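Local coordinates for protein 1,3-alpha-isomaltosidase (Kribbella flavida DSM 17836, PDB 5X3I) that hydrolyses the alpha-1,3-glucosidic linkages of the cyclic tetrasaccharide cyclobis-(1-6)-alpha-nigerosyl to isomaltose, as a family 31 glycoside hydrolase acting inside the cell, at residues R185-G190 with A554-I559; F226-G231 with L658-E663; A348-T353 with T403-A408; G356-A361 with T453-Y458. The protein carries 1 engineered substitution. One frame throughout, in Å; residues are numbered along the deposited sequence.

Contact 1 (R185-G190 with A554-I559); sequences RLVGFG and AASCGI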
loop_
_atom_site.group_PDB
_atom_site.type_symbol
_atom_site.label_atom_id
_atom_site.label_comp_id
_atom_site.label_asym_id
_atom_site.label_seq_id
_atom_site.Cartn_x
_atom_site.Cartn_y
_atom_site.Cartn_z
ATOM N N ARG A 185 21.658 0.534 -12.212
ATOM C CA ARG A 185 20.201 0.559 -12.142
ATOM C C ARG A 185 19.763 0.931 -10.734
ATOM O O ARG A 185 20.483 0.682 -9.775
ATOM C CB ARG A 185 19.608 -0.795 -12.529
ATOM C CG ARG A 185 19.225 -0.936 -13.984
ATOM C CD ARG A 185 20.420 -1.193 -14.876
ATOM N NE ARG A 185 19.994 -1.341 -16.263
ATOM C CZ ARG A 185 20.810 -1.618 -17.271
ATOM N NH1 ARG A 185 22.106 -1.787 -17.050
ATOM N NH2 ARG A 185 20.329 -1.727 -18.501
ATOM N N LEU A 186 18.593 1.546 -10.617
ATOM C CA LEU A 186 18.037 1.874 -9.317
ATOM C C LEU A 186 16.766 1.055 -9.074
ATOM O O LEU A 186 15.750 1.281 -9.721
ATOM C CB LEU A 186 17.742 3.367 -9.221
ATOM C CG LEU A 186 18.888 4.295 -9.646
ATOM C CD1 LEU A 186 18.401 5.735 -9.731
ATOM C CD2 LEU A 186 20.056 4.177 -8.694
ATOM N N VAL A 187 16.832 0.111 -8.139
ATOM C CA VAL A 187 15.719 -0.825 -7.902
ATOM C C VAL A 187 15.357 -0.839 -6.425
ATOM O O VAL A 187 16.212 -1.048 -5.577
ATOM C CB VAL A 187 16.065 -2.247 -8.382
ATOM C CG1 VAL A 187 14.927 -3.243 -8.030
ATOM C CG2 VAL A 187 16.326 -2.242 -9.877
ATOM N N GLY A 188 14.099 -0.565 -6.102
ATOM C CA GLY A 188 13.822 -0.242 -4.717
ATOM C C GLY A 188 12.630 0.654 -4.499
ATOM O O GLY A 188 11.647 0.625 -5.223
ATOM N N PHE A 189 12.750 1.429 -3.430
ATOM C CA PHE A 189 11.838 2.507 -3.082
ATOM C C PHE A 189 10.492 1.960 -2.651
ATOM O O PHE A 189 9.485 2.640 -2.746
ATOM C CB PHE A 189 11.660 3.471 -4.264
ATOM C CG PHE A 189 12.957 3.999 -4.829
ATOM C CD1 PHE A 189 13.605 5.059 -4.233
ATOM C CD2 PHE A 189 13.510 3.442 -5.972
ATOM C CE1 PHE A 189 14.797 5.554 -4.756
ATOM C CE2 PHE A 189 14.699 3.932 -6.504
ATOM C CZ PHE A 189 15.341 4.984 -5.896
ATOM N N GLY A 190 10.510 0.742 -2.128
ATOM C CA GLY A 190 9.297 0.076 -1.710
ATOM C C GLY A 190 8.620 -0.577 -2.892
ATOM O O GLY A 190 9.277 -1.097 -3.793
ATOM N N ALA A 554 8.732 -4.658 -4.427
ATOM C CA ALA A 554 8.494 -4.924 -3.006
ATOM C C ALA A 554 9.443 -5.997 -2.475
ATOM O O ALA A 554 10.002 -5.867 -1.390
ATOM C CB ALA A 554 7.043 -5.331 -2.761
ATOM N N ALA A 555 9.619 -7.056 -3.253
ATOM C CA ALA A 555 10.516 -8.141 -2.865
ATOM C C ALA A 555 11.966 -7.670 -2.737
ATOM O O ALA A 555 12.680 -8.088 -1.840
ATOM C CB ALA A 555 10.428 -9.270 -3.862
ATOM N N SER A 556 12.398 -6.800 -3.647
ATOM C CA SER A 556 13.765 -6.277 -3.587
ATOM C C SER A 556 14.014 -5.511 -2.293
ATOM O O SER A 556 15.154 -5.321 -1.891
ATOM C CB SER A 556 14.056 -5.377 -4.782
ATOM O OG SER A 556 13.959 -6.082 -5.996
ATOM N N CYS A 557 12.935 -5.047 -1.675
ATOM C CA CYS A 557 12.976 -4.320 -0.413
ATOM C C CYS A 557 12.657 -5.163 0.829
ATOM O O CYS A 557 12.572 -4.633 1.936
ATOM C CB CYS A 557 12.040 -3.113 -0.511
ATOM S SG CYS A 557 12.502 -2.027 -1.921
ATOM N N GLY A 558 12.449 -6.467 0.639
ATOM C CA GLY A 558 12.254 -7.366 1.760
ATOM C C GLY A 558 10.808 -7.712 2.089
ATOM O O GLY A 558 10.536 -8.285 3.148
ATOM N N ILE A 559 9.890 -7.402 1.176
ATOM C CA ILE A 559 8.506 -7.772 1.382
ATOM C C ILE A 559 8.364 -9.161 0.762
ATOM O O ILE A 559 8.377 -9.327 -0.457
ATOM C CB ILE A 559 7.516 -6.791 0.728
ATOM C CG1 ILE A 559 7.656 -5.373 1.303
ATOM C CG2 ILE A 559 6.070 -7.312 0.859
ATOM C CD1 ILE A 559 7.343 -5.232 2.760
#

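Contact 2 (F226-G231 with L658-E663); sequences FAHVVG and LFFDHE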
loop_
_atom_site.group_PDB
_atom_site.type_symbol
_atom_site.label_atom_id
_atom_site.label_comp_id
_atom_site.label_asym_id
_atom_site.label_seq_id
_atom_site.Cartn_x
_atom_site.Cartn_y
_atom_site.Cartn_z
ATOM N N PHE A 226 14.562 3.578 0.276
ATOM C CA PHE A 226 15.637 2.603 0.168
ATOM C C PHE A 226 15.680 2.082 -1.249
ATOM O O PHE A 226 14.645 1.922 -1.875
ATOM C CB PHE A 226 15.450 1.441 1.161
ATOM C CG PHE A 226 16.182 0.177 0.759
ATOM C CD1 PHE A 226 17.482 -0.046 1.177
ATOM C CD2 PHE A 226 15.582 -0.762 -0.064
ATOM C CE1 PHE A 226 18.165 -1.193 0.800
ATOM C CE2 PHE A 226 16.267 -1.911 -0.448
ATOM C CZ PHE A 226 17.559 -2.120 -0.017
ATOM N N ALA A 227 16.874 1.816 -1.760
ATOM C CA ALA A 227 17.004 1.224 -3.086
ATOM C C ALA A 227 18.341 0.529 -3.286
ATOM O O ALA A 227 19.325 0.852 -2.628
ATOM C CB ALA A 227 16.821 2.278 -4.154
ATOM N N HIS A 228 18.367 -0.395 -4.237
ATOM C CA HIS A 228 19.603 -1.001 -4.693
ATOM C C HIS A 228 20.229 -0.097 -5.750
ATOM O O HIS A 228 19.527 0.433 -6.609
ATOM C CB HIS A 228 19.354 -2.392 -5.296
ATOM C CG HIS A 228 18.904 -3.422 -4.307
ATOM N ND1 HIS A 228 19.769 -4.312 -3.711
ATOM C CD2 HIS A 228 17.675 -3.709 -3.819
ATOM C CE1 HIS A 228 19.097 -5.096 -2.890
ATOM N NE2 HIS A 228 17.824 -4.752 -2.938
ATOM N N VAL A 229 21.543 0.078 -5.697
ATOM C CA VAL A 229 22.249 0.606 -6.853
ATOM C C VAL A 229 23.086 -0.538 -7.394
ATOM O O VAL A 229 24.109 -0.904 -6.822
ATOM C CB VAL A 229 23.138 1.810 -6.500
ATOM C CG1 VAL A 229 23.676 2.458 -7.770
ATOM C CG2 VAL A 229 22.364 2.816 -5.667
ATOM N N VAL A 230 22.659 -1.078 -8.522
ATOM C CA VAL A 230 23.186 -2.350 -8.988
ATOM C C VAL A 230 23.606 -2.211 -10.427
ATOM O O VAL A 230 22.843 -1.722 -11.254
ATOM C CB VAL A 230 22.144 -3.487 -8.828
ATOM C CG1 VAL A 230 20.762 -2.996 -9.204
ATOM C CG2 VAL A 230 22.522 -4.690 -9.667
ATOM N N GLY A 231 24.811 -2.669 -10.741
ATOM C CA GLY A 231 25.436 -2.260 -11.983
ATOM C C GLY A 231 26.290 -3.315 -12.638
ATOM O O GLY A 231 26.564 -4.365 -12.062
ATOM N N LEU A 658 16.063 -11.075 -11.488
ATOM C CA LEU A 658 17.264 -11.806 -11.859
ATOM C C LEU A 658 18.568 -11.130 -11.425
ATOM O O LEU A 658 19.605 -11.780 -11.391
ATOM C CB LEU A 658 17.289 -12.048 -13.367
ATOM C CG LEU A 658 16.603 -13.325 -13.853
ATOM C CD1 LEU A 658 15.111 -13.250 -13.642
ATOM C CD2 LEU A 658 16.914 -13.573 -15.316
ATOM N N PHE A 659 18.530 -9.849 -11.068
ATOM C CA PHE A 659 19.782 -9.168 -10.738
ATOM C C PHE A 659 20.362 -9.645 -9.408
ATOM O O PHE A 659 21.525 -9.400 -9.118
ATOM C CB PHE A 659 19.613 -7.639 -10.754
ATOM C CG PHE A 659 18.892 -7.059 -9.560
ATOM C CD1 PHE A 659 19.575 -6.741 -8.401
ATOM C CD2 PHE A 659 17.549 -6.757 -9.631
ATOM C CE1 PHE A 659 18.919 -6.186 -7.322
ATOM C CE2 PHE A 659 16.892 -6.200 -8.553
ATOM C CZ PHE A 659 17.579 -5.912 -7.401
ATOM N N PHE A 660 19.570 -10.358 -8.613
ATOM C CA PHE A 660 20.078 -10.882 -7.350
ATOM C C PHE A 660 21.093 -11.986 -7.568
ATOM O O PHE A 660 22.136 -12.025 -6.923
ATOM C CB PHE A 660 18.934 -11.401 -6.469
ATOM C CG PHE A 660 18.237 -10.319 -5.701
ATOM C CD1 PHE A 660 18.639 -9.999 -4.422
ATOM C CD2 PHE A 660 17.208 -9.603 -6.273
ATOM C CE1 PHE A 660 18.014 -8.996 -3.723
ATOM C CE2 PHE A 660 16.579 -8.592 -5.581
ATOM C CZ PHE A 660 16.978 -8.290 -4.305
ATOM N N ASP A 661 20.816 -12.868 -8.508
ATOM C CA ASP A 661 21.707 -13.970 -8.786
ATOM C C ASP A 661 22.610 -13.721 -9.990
ATOM O O ASP A 661 23.547 -14.416 -10.180
ATOM C CB ASP A 661 20.939 -15.271 -8.985
ATOM C CG ASP A 661 20.155 -15.691 -7.757
ATOM O OD1 ASP A 661 20.684 -15.659 -6.682
ATOM O OD2 ASP A 661 19.007 -16.029 -7.910
ATOM N N HIS A 662 22.282 -12.752 -10.811
ATOM C CA HIS A 662 23.021 -12.508 -12.022
ATOM C C HIS A 662 23.356 -11.032 -12.234
ATOM O O HIS A 662 23.105 -10.485 -13.275
ATOM C CB HIS A 662 22.229 -13.036 -13.190
ATOM C CG HIS A 662 21.762 -14.442 -13.021
ATOM N ND1 HIS A 662 22.563 -15.524 -13.264
ATOM C CD2 HIS A 662 20.569 -14.941 -12.639
ATOM C CE1 HIS A 662 21.893 -16.629 -13.013
ATOM N NE2 HIS A 662 20.680 -16.301 -12.639
ATOM N N GLU A 663 23.930 -10.403 -11.237
ATOM C CA GLU A 663 24.122 -8.975 -11.289
ATOM C C GLU A 663 24.895 -8.492 -12.553
ATOM O O GLU A 663 24.581 -7.437 -13.058
ATOM C CB GLU A 663 24.725 -8.467 -9.990
ATOM C CG GLU A 663 25.945 -9.227 -9.580
ATOM C CD GLU A 663 26.450 -8.837 -8.241
ATOM O OE1 GLU A 663 26.730 -9.747 -7.480
ATOM O OE2 GLU A 663 26.578 -7.636 -7.975
#

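Contact 3 (A348-T353 with T403-A408); sequences AVYAVT and TGQVAA. With SO4 (sulfate ion), chain D.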
loop_
_atom_site.group_PDB
_atom_site.type_symbol
_atom_site.label_atom_id
_atom_site.label_comp_id
_atom_site.label_asym_id
_atom_site.label_seq_id
_atom_site.Cartn_x
_atom_site.Cartn_y
_atom_site.Cartn_z
ATOM N N ALA A 348 -25.749 -8.645 15.010
ATOM C CA ALA A 348 -25.534 -9.196 16.341
ATOM C C ALA A 348 -26.346 -8.396 17.344
ATOM O O ALA A 348 -26.517 -7.193 17.181
ATOM C CB ALA A 348 -24.070 -9.177 16.714
ATOM N N VAL A 349 -26.829 -9.064 18.382
ATOM C CA VAL A 349 -27.636 -8.417 19.409
ATOM C C VAL A 349 -26.932 -8.443 20.769
ATOM O O VAL A 349 -26.485 -9.484 21.231
ATOM C CB VAL A 349 -29.018 -9.084 19.512
ATOM C CG1 VAL A 349 -29.795 -8.541 20.693
ATOM C CG2 VAL A 349 -29.787 -8.884 18.215
ATOM N N TYR A 350 -26.803 -7.281 21.388
ATOM C CA TYR A 350 -26.012 -7.146 22.605
ATOM C C TYR A 350 -26.394 -5.883 23.366
ATOM O O TYR A 350 -26.963 -4.964 22.801
ATOM C CB TYR A 350 -24.519 -7.113 22.265
ATOM C CG TYR A 350 -24.181 -5.996 21.313
ATOM C CD1 TYR A 350 -24.397 -6.133 19.950
ATOM C CD2 TYR A 350 -23.677 -4.786 21.781
ATOM C CE1 TYR A 350 -24.107 -5.094 19.070
ATOM C CE2 TYR A 350 -23.379 -3.749 20.907
ATOM C CZ TYR A 350 -23.602 -3.914 19.556
ATOM O OH TYR A 350 -23.317 -2.904 18.691
ATOM N N ALA A 351 -26.050 -5.828 24.642
ATOM C CA ALA A 351 -26.197 -4.595 25.393
ATOM C C ALA A 351 -24.960 -3.734 25.168
ATOM O O ALA A 351 -23.855 -4.187 25.387
ATOM C CB ALA A 351 -26.390 -4.883 26.869
ATOM N N VAL A 352 -25.157 -2.500 24.725
ATOM C CA VAL A 352 -24.058 -1.557 24.512
ATOM C C VAL A 352 -23.303 -1.263 25.812
ATOM O O VAL A 352 -23.907 -1.075 26.857
ATOM C CB VAL A 352 -24.581 -0.226 23.914
ATOM C CG1 VAL A 352 -23.492 0.853 23.914
ATOM C CG2 VAL A 352 -25.127 -0.439 22.505
ATOM N N THR A 353 -21.977 -1.228 25.753
ATOM C CA THR A 353 -21.220 -0.821 26.919
ATOM C C THR A 353 -20.986 0.686 26.810
ATOM O O THR A 353 -20.214 1.153 25.961
ATOM C CB THR A 353 -19.881 -1.608 27.036
ATOM O OG1 THR A 353 -19.262 -1.702 25.753
ATOM C CG2 THR A 353 -20.136 -3.022 27.533
ATOM N N THR A 403 -25.527 7.511 18.371
ATOM C CA THR A 403 -25.811 6.480 19.361
ATOM C C THR A 403 -25.154 5.144 19.052
ATOM O O THR A 403 -24.524 4.975 18.018
ATOM C CB THR A 403 -27.316 6.226 19.479
ATOM O OG1 THR A 403 -27.830 5.874 18.190
ATOM C CG2 THR A 403 -28.031 7.466 19.987
ATOM N N GLY A 404 -25.352 4.186 19.949
ATOM C CA GLY A 404 -24.850 2.837 19.771
ATOM C C GLY A 404 -23.435 2.645 20.278
ATOM O O GLY A 404 -22.818 3.568 20.803
ATOM N N GLN A 405 -22.930 1.428 20.127
ATOM C CA GLN A 405 -21.580 1.109 20.546
ATOM C C GLN A 405 -20.543 1.969 19.839
ATOM O O GLN A 405 -19.551 2.359 20.436
ATOM C CB GLN A 405 -21.265 -0.359 20.282
ATOM C CG GLN A 405 -19.988 -0.782 20.947
ATOM C CD GLN A 405 -20.118 -0.752 22.448
ATOM O OE1 GLN A 405 -20.983 -1.422 23.013
ATOM N NE2 GLN A 405 -19.271 0.032 23.107
ATOM N N VAL A 406 -20.782 2.250 18.563
ATOM C CA VAL A 406 -19.826 3.003 17.777
ATOM C C VAL A 406 -19.628 4.412 18.360
ATOM O O VAL A 406 -18.506 4.909 18.397
ATOM C CB VAL A 406 -20.253 3.073 16.286
ATOM C CG1 VAL A 406 -21.587 3.810 16.114
ATOM C CG2 VAL A 406 -19.154 3.698 15.442
ATOM N N ALA A 407 -20.709 5.029 18.841
ATOM C CA ALA A 407 -20.643 6.365 19.429
ATOM C C ALA A 407 -20.026 6.324 20.818
ATOM O O ALA A 407 -19.254 7.208 21.185
ATOM C CB ALA A 407 -22.028 6.998 19.492
ATOM N N ALA A 408 -20.367 5.293 21.583
ATOM C CA ALA A 408 -19.780 5.121 22.900
ATOM C C ALA A 408 -18.261 4.964 22.797
ATOM O O ALA A 408 -17.533 5.522 23.596
ATOM C CB ALA A 408 -20.387 3.926 23.605
HETATM S S SO4 D . -27.850 7.834 14.882
HETATM O O1 SO4 D . -26.853 7.199 15.736
HETATM O O2 SO4 D . -28.981 8.223 15.716
HETATM O O3 SO4 D . -27.279 9.009 14.229
HETATM O O4 SO4 D . -28.291 6.890 13.861
HETATM O O HOH W 1 -24.555 -0.347 18.786
#

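Contact 4 (G356-A361 with T453-Y458); sequences GSAHRA and TEKRRY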
loop_
_atom_site.group_PDB
_atom_site.type_symbol
_atom_site.label_atom_id
_atom_site.label_comp_id
_atom_site.label_asym_id
_atom_site.label_seq_id
_atom_site.Cartn_x
_atom_site.Cartn_y
_atom_site.Cartn_z
ATOM N N GLY A 356 -17.437 2.320 26.617
ATOM C CA GLY A 356 -16.532 2.050 25.517
ATOM C C GLY A 356 -15.581 0.885 25.756
ATOM O O GLY A 356 -14.566 0.763 25.079
ATOM N N SER A 357 -15.900 0.037 26.724
ATOM C CA SER A 357 -15.116 -1.163 26.973
ATOM C C SER A 357 -15.412 -2.209 25.904
ATOM O O SER A 357 -16.457 -2.181 25.282
ATOM C CB SER A 357 -15.410 -1.732 28.362
ATOM O OG SER A 357 -16.784 -2.029 28.511
ATOM N N ALA A 358 -14.480 -3.128 25.708
ATOM C CA ALA A 358 -14.632 -4.203 24.745
ATOM C C ALA A 358 -15.662 -5.250 25.195
ATOM O O ALA A 358 -15.906 -5.405 26.380
ATOM C CB ALA A 358 -13.293 -4.861 24.502
ATOM N N HIS A 359 -16.236 -5.972 24.236
ATOM C CA HIS A 359 -17.220 -7.038 24.510
ATOM C C HIS A 359 -16.588 -8.414 24.639
ATOM O O HIS A 359 -15.574 -8.691 24.010
ATOM C CB HIS A 359 -18.283 -7.111 23.413
ATOM C CG HIS A 359 -19.249 -5.973 23.431
ATOM N ND1 HIS A 359 -20.270 -5.881 24.348
ATOM C CD2 HIS A 359 -19.342 -4.875 22.650
ATOM C CE1 HIS A 359 -20.949 -4.769 24.136
ATOM N NE2 HIS A 359 -20.406 -4.142 23.110
ATOM N N ARG A 360 -17.154 -9.260 25.495
ATOM C CA ARG A 360 -16.798 -10.668 25.438
ATOM C C ARG A 360 -17.743 -11.390 24.472
ATOM O O ARG A 360 -18.767 -10.839 24.081
ATOM C CB ARG A 360 -16.874 -11.292 26.836
ATOM C CG ARG A 360 -16.552 -10.315 27.970
ATOM C CD ARG A 360 -16.816 -10.928 29.347
ATOM N NE ARG A 360 -15.754 -11.841 29.757
ATOM C CZ ARG A 360 -15.898 -12.819 30.643
ATOM N NH1 ARG A 360 -17.076 -13.036 31.222
ATOM N NH2 ARG A 360 -14.861 -13.588 30.943
ATOM N N ALA A 361 -17.463 -12.657 24.189
ATOM C CA ALA A 361 -18.216 -13.395 23.175
ATOM C C ALA A 361 -19.658 -13.617 23.621
ATOM O O ALA A 361 -20.592 -13.536 22.826
ATOM C CB ALA A 361 -17.554 -14.723 22.883
ATOM N N THR A 453 -7.395 -3.332 19.748
ATOM C CA THR A 453 -7.434 -4.736 19.372
ATOM C C THR A 453 -8.270 -5.558 20.360
ATOM O O THR A 453 -8.817 -6.595 19.984
ATOM C CB THR A 453 -6.012 -5.347 19.260
ATOM O OG1 THR A 453 -5.307 -5.191 20.492
ATOM C CG2 THR A 453 -5.216 -4.666 18.131
ATOM N N GLU A 454 -8.389 -5.093 21.603
ATOM C CA GLU A 454 -9.156 -5.830 22.610
ATOM C C GLU A 454 -10.600 -6.028 22.155
ATOM O O GLU A 454 -11.220 -7.014 22.481
ATOM C CB GLU A 454 -9.132 -5.120 23.968
ATOM C CG GLU A 454 -9.749 -5.925 25.104
ATOM C CD GLU A 454 -8.956 -7.176 25.474
ATOM O OE1 GLU A 454 -7.809 -7.352 25.012
ATOM O OE2 GLU A 454 -9.489 -7.987 26.248
ATOM N N LYS A 455 -11.117 -5.084 21.379
ATOM C CA LYS A 455 -12.479 -5.184 20.867
ATOM C C LYS A 455 -12.629 -6.345 19.882
ATOM O O LYS A 455 -13.722 -6.891 19.723
ATOM C CB LYS A 455 -12.887 -3.861 20.205
ATOM C CG LYS A 455 -12.740 -2.656 21.144
ATOM C CD LYS A 455 -13.360 -1.394 20.578
ATOM C CE LYS A 455 -13.150 -0.209 21.534
ATOM N NZ LYS A 455 -13.659 -0.490 22.898
ATOM N N ARG A 456 -11.524 -6.711 19.236
ATOM C CA ARG A 456 -11.507 -7.805 18.277
ATOM C C ARG A 456 -11.100 -9.164 18.893
ATOM O O ARG A 456 -11.126 -10.189 18.205
ATOM C CB ARG A 456 -10.557 -7.475 17.125
ATOM C CG ARG A 456 -11.036 -6.382 16.160
ATOM C CD ARG A 456 -10.839 -4.960 16.683
ATOM N NE ARG A 456 -11.241 -4.017 15.647
ATOM C CZ ARG A 456 -11.534 -2.736 15.833
ATOM N NH1 ARG A 456 -11.455 -2.177 17.039
ATOM N NH2 ARG A 456 -11.909 -2.013 14.789
ATOM N N ARG A 457 -10.715 -9.157 20.166
ATOM C CA ARG A 457 -10.119 -10.349 20.769
ATOM C C ARG A 457 -11.039 -11.576 20.697
ATOM O O ARG A 457 -10.579 -12.672 20.380
ATOM C CB ARG A 457 -9.711 -10.091 22.224
ATOM C CG ARG A 457 -9.093 -11.303 22.925
ATOM C CD ARG A 457 -8.431 -10.933 24.257
ATOM N NE ARG A 457 -7.322 -10.019 24.032
ATOM C CZ ARG A 457 -6.119 -10.394 23.611
ATOM N NH1 ARG A 457 -5.850 -11.680 23.400
ATOM N NH2 ARG A 457 -5.178 -9.481 23.410
ATOM N N TYR A 458 -12.329 -11.389 20.966
ATOM C CA TYR A 458 -13.267 -12.514 20.930
ATOM C C TYR A 458 -13.370 -13.133 19.528
ATOM O O TYR A 458 -13.713 -14.303 19.392
ATOM C CB TYR A 458 -14.654 -12.086 21.418
ATOM C CG TYR A 458 -15.451 -11.307 20.397
ATOM C CD1 TYR A 458 -15.200 -9.961 20.177
ATOM C CD2 TYR A 458 -16.457 -11.916 19.660
ATOM C CE1 TYR A 458 -15.930 -9.240 19.247
ATOM C CE2 TYR A 458 -17.197 -11.201 18.721
ATOM C CZ TYR A 458 -16.922 -9.862 18.521
ATOM O OH TYR A 458 -17.631 -9.145 17.597
HETATM O O HOH W 2 -16.319 -1.620 22.435
HETATM O O HOH W 3 -13.139 -9.056 22.805
HETATM O O HOH W 4 -15.879 -5.672 21.304
#

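Contact 1 (R185-G190 with A554-I559)
C557 meets G188, F189 and G190 at the place where the Schellman motif closing TIM-barrel helix 541-556 lies against edge strand 185-188 of the mutarotase-like region. All the touching residues are buried, and together the two segments hide 201 Å² from each other.

Polar contact across the interface amounts to one weak hydrogen bond, G190 N to C557 SG at 3.4 Å, with an N-H...S angle of 144°. C557 CB points toward the strand, and chi1 of -57°, with SG anti to the carbonyl carbon, carries the sulfur to G190 N.

Van der Waals contact supplies the rest. The same sulfur sits 3.6 Å from G188 CA. The backbone angles of G188 would drive a CB into the preceding carbonyl oxygen, which calls for glycine; toward the sulfur such a CB would reach no more than ordinary contact distance. One residue earlier in the strand, V187 CG1 packs 3.6 Å from S556 OG. That hydroxyl has its polar partner elsewhere, in L552 O of its own helix, so V187 meets an oxygen already engaged.

Backbone bonds fix the helix terminus that presents the thiol. G558 adopts a positive phi of 98°, and its N bonds back to A555 O at 3.0 Å. A554 O is gripped twice, by C557 N at 3.1 Å and by I559 N at 3.0 Å, the two donors arriving from opposite faces of the carbonyl plane.

Contact 2 (F226-G231 with L658-E663)
H228, F659 and F660 form an aromatic cluster that joins strand 223-230 of the mutarotase-like region to the loop between strands 655-656 and 675-677, in the C-terminal region. The CB of H228 points toward that loop, and chi1 of -67° sets CG anti to the carbonyl carbon. From there the imidazole runs past two phenyl groups in turn. At its root, CG lies 4.1 Å from F659 CE1, which stands over one face of the imidazole, offset toward the rim. ND1 meets the same F659 carbon. The ring planes are 69° apart with centroids separated by 5.4 Å, so F659 makes a T-shaped stack with its edge to the histidine face.

Farther out, CE1 and NE2 pass to the second phenyl, NE2 coming within 3.9 Å of F660 CZ. This pair is an offset edge-to-face stack, its planes 75° apart, again with the phenyl edge directed at the imidazole face. NE2 also donates a hydrogen bond to S556 O, which satisfies the polar tip and fixes the ring's rotation.

V230, two residues along the strand, backs up F659: its CG1 lies over one face of that ring. P277, which opens helix 277-288, touches both phenylalanines from outside the pair of segments. The shortest apolar approach joins the other methyl, V230 CG2, to F659 CD1 at 3.8 Å.

Contact 3 (A348-T353 with T403-A408)
Q405 reads the backbone of T353 with both ends of its amide. T353 N donates to Q405 OE1 at 2.9 Å, in the carbonyl plane and on a lone pair, while Q405 NE2 returns a bond to T353 O at 3.2 Å. A third, weak bond runs from NE2 to T353 OG1, a hydroxyl whose stronger partner is S357 O. The chain reaches them with CG anti to its N (chi1 -169°) and a bend at chi2. Further bonds from H359 NE2 to OE1 and from NE2 to D409 OD1 are consistent with this placing of the amide oxygen and nitrogen. A leucine here would probably leave T353 N and O without these mates and deprive H359 of its acceptor.

One water bridges the segments, accepting from Q405 N at 2.8 Å and bonding Y350 OH.

Van der Waals contact is lighter: V352 CG1 lies 3.5 Å from Q405 OE1 and more loosely, at 4.4 Å, from A408 CB, while Y350 OH touches Q405 CB. Beside the contact, a sulfate, probably from the crystallisation liquor, receives T403 N and OG1 on one oxygen.

The arrangement holds the irregular chain after strand 348-349, which pairs with strand 365-366, against the first turn of helix 404-415 at the TIM-barrel surface.

Contact 4 (G356-A361 with T453-Y458)
K455 NZ donates to G356 O at 2.7 Å, the shortest polar bond between the type I beta turn E454-R457 and the irregular loop 356-361 of the TIM-barrel domain. The ammonium stands 39° out of the carbonyl plane, so it does not use a lone-pair direction. A bend at chi4 (-55°) turns NZ toward the loop, where it also gives a bond to a water that in turn donates to S357 O. A methionine in its place would probably strip G356 O and this water of their donor.

Two more waters fill in the backbone seam. One donates to H359 O at 2.7 Å and to E454 O, while accepting from Y458 N; the other joins H359 N to K455 O. Both the N and the O of H359 therefore reach the turn through water, and its ring goes elsewhere, with ND1 bonded to D363.

Between these bridges, A358 CB presses on the turn, 3.6 Å from E454 O and 3.7 Å from K455 CA. At the loop's far end A361 CB lies 4.2 Å from Y458 CB, and the phenol's OH is bonded to T343 O.

Within the turn, E454, whose CG touches A358 CB, makes a salt bridge with R457: R457 NE meets E454 OE1 at 2.9 Å, from above the carboxylate plane yet close to the plane of its own guanidinium.

The four contacts form two pairs on opposite sides of the chain's centre. Contacts 1 and 2 are buried and share a sheet: strands 185-188 and 223-230 are neighbours, V187 packs on F659, and the centres are 9 Å apart. Their chemistry is mostly apolar, a thiol and aromatic rings joining three regions of the chain. Contacts 3 and 4, with centres 12 Å apart, lie within the TIM-barrel range, one at the surface and the other partly buried; amide, ammonium and water-mediated bonds to backbone atoms dominate there. H359 of contact 4 couples them by bonding Q405 of contact 3. Contacts 2 and 3 are about 53 Å apart, centre to centre.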